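Local structure of hypothetical conserved protein (Geobacillus kaustophilus, 2R5X) at residues D21-R26 and S114-I119; R44-K49 and S103-V108. The protein is of unknown function but belongs to the YugN-like family, a group named after the conserved protein YugN. The protein carries 1 engineered substitution. One frame throughout, in Å; residues are numbered along the deposited sequence.

In the fold
Both contacts are made by helix 99-117, which lies along an antiparallel sheet and meets a different partner toward each end. Contact 2 comes earlier on this helix, where residues 103-108 rest over strand 39-48; contact 1 lies further on, where residues 114-119, which take in the last part of the helix and the chain just after it, pack against the short helix 17-26. The centres are 18 Å apart and the nearest atoms about 6 Å, so the two do not touch. Along the chain the order is 21-26, 44-49, 103-108, 114-119, with contact 2 nested inside the loop closed by contact 1. The last helix thus joins an early helix and the sheet within one compact YugN-like protein.

Contact 1: D21-R26 and S114-I119; sequences DDIMER and SELEKI
Ile23 carries the apolar half of this helix-to-helix contact. With CG1 anti to its carbonyl carbon (chi1 -73°) and CD1 extended, anti to CA, its side chain crosses those of Glu115 and Leu116 obliquely. CG2 rests on the aliphatic root of the glutamate, 3.8 Å from Glu115 CB. The tip goes on to Leu116 and to Ile119, which follows the helix: Ile23 CD1 lies 3.8 Å from Leu116 CD2 and 4.1 Å from Ile119 CD1. The short helix 17-26 is thereby packed against the end of helix 99-117, the long C-terminal helix lying over the antiparallel sheet, and Leu116 and Ile119 also touch Val15 on strand 14-16.

The polar half is a salt-bridge network at the more exposed side. Arg26, bent at chi3, presents one guanidinium edge to Glu115, and NH2 comes within 2.5 Å of Glu115 OE1. The planes of the two groups stand 86° apart, and the N-H points poorly at the oxygen (117°), so the hydrogen bond within this salt bridge is weak. Glu115, folded at chi2, offers its other oxygen to Lys118, three residues on: Lys118 NZ sits 3.0 Å from Glu115 OE2, on the syn lone pair. An alanine in place of Glu115 would remove the carboxylate shared by both cations and would probably loosen the polar link between the segments.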
loop_
_atom_site.group_PDB
_atom_site.type_symbol
_atom_site.label_atom_id
_atom_site.label_comp_id
_atom_site.label_asym_id
_atom_site.label_seq_id
_atom_site.Cartn_x
_atom_site.Cartn_y
_atom_site.Cartn_z
ATOM N N ASP A 21 -9.359 -4.285 0.954
ATOM C CA ASP A 21 -9.812 -3.261 1.900
ATOM C C ASP A 21 -9.775 -3.712 3.364
ATOM O O ASP A 21 -9.292 -2.977 4.229
ATOM C CB ASP A 21 -11.236 -2.801 1.558
ATOM C CG ASP A 21 -11.270 -1.647 0.569
ATOM O OD1 ASP A 21 -10.360 -0.794 0.596
ATOM O OD2 ASP A 21 -12.228 -1.580 -0.229
ATOM N N ASP A 22 -10.293 -4.914 3.624
ATOM C CA ASP A 22 -10.294 -5.479 4.967
ATOM C C ASP A 22 -8.870 -5.652 5.490
ATOM O O ASP A 22 -8.570 -5.267 6.622
ATOM C CB ASP A 22 -11.057 -6.808 4.994
ATOM C CG ASP A 22 -12.566 -6.619 5.037
ATOM O OD1 ASP A 22 -13.038 -5.722 5.769
ATOM O OD2 ASP A 22 -13.284 -7.375 4.345
ATOM N N ILE A 23 -8.001 -6.214 4.650
ATOM C CA ILE A 23 -6.597 -6.447 4.995
ATOM C C ILE A 23 -5.864 -5.136 5.313
ATOM O O ILE A 23 -5.199 -5.037 6.344
ATOM C CB ILE A 23 -5.867 -7.264 3.888
ATOM C CG1 ILE A 23 -6.331 -8.720 3.934
ATOM C CG2 ILE A 23 -4.338 -7.198 4.049
ATOM C CD1 ILE A 23 -5.981 -9.529 2.717
ATOM N N MET A 24 -6.029 -4.130 4.452
ATOM C CA MET A 24 -5.364 -2.823 4.609
ATOM C C MET A 24 -5.735 -2.079 5.878
ATOM O O MET A 24 -4.854 -1.546 6.567
ATOM C CB MET A 24 -5.664 -1.927 3.411
ATOM C CG MET A 24 -5.090 -2.406 2.099
ATOM S SD MET A 24 -3.306 -2.279 1.985
ATOM C CE MET A 24 -2.979 -3.981 2.103
ATOM N N GLU A 25 -7.032 -2.036 6.177
ATOM C CA GLU A 25 -7.525 -1.371 7.390
ATOM C C GLU A 25 -6.962 -2.021 8.657
ATOM O O GLU A 25 -6.613 -1.333 9.619
ATOM C CB GLU A 25 -9.055 -1.377 7.442
ATOM C CG GLU A 25 -9.633 -0.350 8.412
ATOM C CD GLU A 25 -10.765 -0.900 9.262
ATOM O OE1 GLU A 25 -11.689 -1.532 8.705
ATOM O OE2 GLU A 25 -10.734 -0.692 10.495
ATOM N N ARG A 26 -6.854 -3.335 8.628
ATOM C CA ARG A 26 -6.308 -4.136 9.702
ATOM C C ARG A 26 -4.856 -3.845 9.935
ATOM O O ARG A 26 -4.377 -3.877 11.024
ATOM C CB ARG A 26 -6.422 -5.600 9.327
ATOM C CG ARG A 26 -7.041 -6.443 10.314
ATOM C CD ARG A 26 -7.705 -7.608 9.667
ATOM N NE ARG A 26 -6.784 -8.600 9.138
ATOM C CZ ARG A 26 -7.083 -9.338 8.096
ATOM N NH1 ARG A 26 -8.238 -9.173 7.521
ATOM N NH2 ARG A 26 -6.248 -10.205 7.624
ATOM N N SER A 114 1.605 -11.907 3.436
ATOM C CA SER A 114 1.162 -13.075 4.209
ATOM C C SER A 114 -0.358 -13.172 4.287
ATOM O O SER A 114 -0.925 -14.254 4.149
ATOM C CB SER A 114 1.752 -13.033 5.625
ATOM O OG SER A 114 1.304 -14.122 6.416
ATOM N N GLU A 115 -1.009 -12.030 4.520
ATOM C CA GLU A 115 -2.475 -11.973 4.561
ATOM C C GLU A 115 -3.119 -12.270 3.204
ATOM O O GLU A 115 -4.182 -12.888 3.150
ATOM C CB GLU A 115 -2.986 -10.627 5.100
ATOM C CG GLU A 115 -2.738 -10.385 6.595
ATOM C CD GLU A 115 -3.154 -11.557 7.476
ATOM O OE1 GLU A 115 -4.366 -11.851 7.565
ATOM O OE2 GLU A 115 -2.258 -12.179 8.083
ATOM N N LEU A 116 -2.475 -11.842 2.118
ATOM C CA LEU A 116 -2.994 -12.107 0.776
ATOM C C LEU A 116 -2.816 -13.574 0.380
ATOM O O LEU A 116 -3.663 -14.138 -0.309
ATOM C CB LEU A 116 -2.357 -11.176 -0.268
ATOM C CG LEU A 116 -2.682 -9.671 -0.211
ATOM C CD1 LEU A 116 -1.755 -8.923 -1.138
ATOM C CD2 LEU A 116 -4.127 -9.360 -0.567
ATOM N N GLU A 117 -1.721 -14.181 0.839
ATOM C CA GLU A 117 -1.440 -15.605 0.612
ATOM C C GLU A 117 -2.437 -16.538 1.305
ATOM O O GLU A 117 -2.684 -17.651 0.831
ATOM C CB GLU A 117 -0.010 -15.955 1.048
ATOM C CG GLU A 117 1.083 -15.568 0.046
ATOM C CD GLU A 117 1.012 -16.351 -1.263
ATOM O OE1 GLU A 117 0.729 -17.568 -1.229
ATOM O OE2 GLU A 117 1.248 -15.747 -2.331
ATOM N N LYS A 118 -3.016 -16.069 2.411
ATOM C CA LYS A 118 -3.964 -16.853 3.206
ATOM C C LYS A 118 -5.334 -17.005 2.556
ATOM O O LYS A 118 -6.107 -17.887 2.930
ATOM C CB LYS A 118 -4.135 -16.233 4.591
ATOM C CG LYS A 118 -2.986 -16.500 5.534
ATOM C CD LYS A 118 -3.130 -15.668 6.789
ATOM C CE LYS A 118 -2.024 -15.990 7.761
ATOM N NZ LYS A 118 -2.063 -15.089 8.926
ATOM N N ILE A 119 -5.640 -16.136 1.599
ATOM C CA ILE A 119 -6.947 -16.144 0.940
ATOM C C ILE A 119 -6.829 -16.376 -0.567
ATOM O O ILE A 119 -7.820 -16.273 -1.291
ATOM C CB ILE A 119 -7.729 -14.829 1.199
ATOM C CG1 ILE A 119 -6.926 -13.615 0.712
ATOM C CG2 ILE A 119 -8.100 -14.698 2.680
ATOM C CD1 ILE A 119 -7.775 -12.414 0.376
#

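Contact 2: R44-K49 and S103-V108; sequences RKYVVK and SQCQNV
Tyr46 points from strand 39-48 toward the sheet-facing side of helix 99-117, its CG anti to the carbonyl carbon. Two neighbours come in obliquely from the same side of the ring plane, Cys105 SG by CE2 and Gln104 OE1 by CE1. The thiol makes a sulfur-aromatic contact: Cys105 SG is 3.9 Å from Tyr46 CE2 and 4.7 Å from the ring centroid, 42° off the ring normal. Gln104 OE1 lies 3.6 Å from Tyr46 CE1, with the amide plane turned 69° from the ring plane.

The remaining contacts are van der Waals touches on Val108. Tyrosine and valine meet tip to tip, Tyr46 OH lying 3.4 Å from Val108 CG2. The same methyl sits over one face of the Arg44 guanidinium, 3.6 Å from Arg44 NH1, at the end of an arginine chain extended from CG to NE. That NH1 also makes a weak hydrogen bond to Leu27 O, while Leu55 on the adjoining strand 51-61 lies against both Cys105 and Val108.

The axes of segments 44-48 and 103-108 run nearly antiparallel, at 160°, and approach to 11.3 Å; this is helix-on-sheet packing in an alpha+beta arrangement, the C-terminal helix packed on one face of an antiparallel sheet.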
loop_
_atom_site.group_PDB
_atom_site.type_symbol
_atom_site.label_atom_id
_atom_site.label_comp_id
_atom_site.label_asym_id
_atom_site.label_seq_id
_atom_site.Cartn_x
_atom_site.Cartn_y
_atom_site.Cartn_z
ATOM N N ARG A 44 -0.094 4.244 4.903
ATOM C CA ARG A 44 0.144 4.144 6.338
ATOM C C ARG A 44 1.170 5.191 6.714
ATOM O O ARG A 44 2.294 5.191 6.201
ATOM C CB ARG A 44 0.616 2.755 6.752
ATOM C CG ARG A 44 0.729 2.618 8.259
ATOM C CD ARG A 44 1.196 1.252 8.667
ATOM N NE ARG A 44 1.634 1.258 10.059
ATOM C CZ ARG A 44 1.626 0.197 10.856
ATOM N NH1 ARG A 44 1.190 -0.971 10.412
ATOM N NH2 ARG A 44 2.051 0.307 12.106
ATOM N N LYS A 45 0.766 6.089 7.603
ATOM C CA LYS A 45 1.562 7.260 7.943
ATOM C C LYS A 45 2.453 7.013 9.145
ATOM O O LYS A 45 2.037 6.411 10.139
ATOM C CB LYS A 45 0.656 8.463 8.213
ATOM C CG LYS A 45 -0.099 8.965 6.996
ATOM C CD LYS A 45 -1.284 9.832 7.415
ATOM C CE LYS A 45 -1.939 10.523 6.221
ATOM N NZ LYS A 45 -2.520 9.581 5.212
ATOM N N TYR A 46 3.685 7.491 9.031
ATOM C CA TYR A 46 4.642 7.481 10.113
ATOM C C TYR A 46 5.032 8.931 10.313
ATOM O O TYR A 46 5.869 9.460 9.577
ATOM C CB TYR A 46 5.878 6.657 9.739
ATOM C CG TYR A 46 5.621 5.172 9.568
ATOM C CD1 TYR A 46 5.852 4.277 10.617
ATOM C CD2 TYR A 46 5.161 4.662 8.354
ATOM C CE1 TYR A 46 5.614 2.914 10.461
ATOM C CE2 TYR A 46 4.914 3.306 8.188
ATOM C CZ TYR A 46 5.149 2.437 9.240
ATOM O OH TYR A 46 4.908 1.097 9.060
ATOM N N VAL A 47 4.402 9.584 11.285
ATOM C CA VAL A 47 4.731 10.978 11.575
ATOM C C VAL A 47 5.959 11.069 12.473
ATOM O O VAL A 47 6.135 10.274 13.402
ATOM C CB VAL A 47 3.526 11.802 12.131
ATOM C CG1 VAL A 47 2.381 11.802 11.129
ATOM C CG2 VAL A 47 3.056 11.287 13.496
ATOM N N VAL A 48 6.823 12.027 12.161
ATOM C CA VAL A 48 8.078 12.223 12.877
ATOM C C VAL A 48 8.276 13.720 13.059
ATOM O O VAL A 48 7.436 14.505 12.621
ATOM C CB VAL A 48 9.288 11.631 12.104
ATOM C CG1 VAL A 48 9.288 10.104 12.151
ATOM C CG2 VAL A 48 9.308 12.136 10.667
ATOM N N LYS A 49 9.381 14.105 13.696
ATOM C CA LYS A 49 9.710 15.514 13.928
ATOM C C LYS A 49 9.689 16.361 12.650
ATOM O O LYS A 49 9.109 17.452 12.632
ATOM C CB LYS A 49 11.051 15.646 14.686
ATOM C CG LYS A 49 11.994 16.736 14.173
ATOM C CD LYS A 49 12.717 17.458 15.272
ATOM C CE LYS A 49 13.253 18.784 14.757
ATOM N NZ LYS A 49 13.122 19.890 15.757
ATOM N N SER A 103 12.957 -0.429 7.419
ATOM C CA SER A 103 12.784 -1.763 7.984
ATOM C C SER A 103 11.352 -2.014 8.448
ATOM O O SER A 103 10.808 -3.088 8.201
ATOM C CB SER A 103 13.777 -2.003 9.126
ATOM O OG SER A 103 15.109 -1.910 8.647
ATOM N N GLN A 104 10.746 -1.020 9.098
ATOM C CA GLN A 104 9.347 -1.087 9.529
ATOM C C GLN A 104 8.383 -1.260 8.354
ATOM O O GLN A 104 7.438 -2.055 8.428
ATOM C CB GLN A 104 8.973 0.160 10.343
ATOM C CG GLN A 104 9.530 0.158 11.762
ATOM C CD GLN A 104 9.451 1.508 12.443
ATOM O OE1 GLN A 104 8.375 2.095 12.568
ATOM N NE2 GLN A 104 10.595 1.999 12.910
ATOM N N CYS A 105 8.627 -0.521 7.274
ATOM C CA CYS A 105 7.801 -0.622 6.069
ATOM C C CYS A 105 7.966 -1.978 5.397
ATOM O O CYS A 105 7.000 -2.556 4.916
ATOM C CB CYS A 105 8.128 0.495 5.080
ATOM S SG CYS A 105 7.636 2.135 5.622
ATOM N N GLN A 106 9.189 -2.486 5.381
ATOM C CA GLN A 106 9.449 -3.847 4.903
ATOM C C GLN A 106 8.657 -4.894 5.679
ATOM O O GLN A 106 8.137 -5.836 5.085
ATOM C CB GLN A 106 10.944 -4.163 4.959
ATOM C CG GLN A 106 11.720 -3.647 3.758
ATOM C CD GLN A 106 13.226 -3.654 3.968
ATOM O OE1 GLN A 106 13.724 -4.101 5.002
ATOM N NE2 GLN A 106 13.959 -3.149 2.979
ATOM N N ASN A 107 8.557 -4.709 6.999
ATOM C CA ASN A 107 7.815 -5.614 7.880
ATOM C C ASN A 107 6.318 -5.593 7.617
ATOM O O ASN A 107 5.665 -6.638 7.614
ATOM C CB ASN A 107 8.069 -5.271 9.360
ATOM C CG ASN A 107 9.544 -5.359 9.747
ATOM O OD1 ASN A 107 10.361 -5.933 9.023
ATOM N ND2 ASN A 107 9.890 -4.776 10.889
ATOM N N VAL A 108 5.782 -4.393 7.412
ATOM C CA VAL A 108 4.358 -4.215 7.160
ATOM C C VAL A 108 3.986 -4.852 5.817
ATOM O O VAL A 108 2.966 -5.530 5.704
ATOM C CB VAL A 108 3.950 -2.720 7.239
ATOM C CG1 VAL A 108 2.514 -2.516 6.798
ATOM C CG2 VAL A 108 4.133 -2.202 8.664
#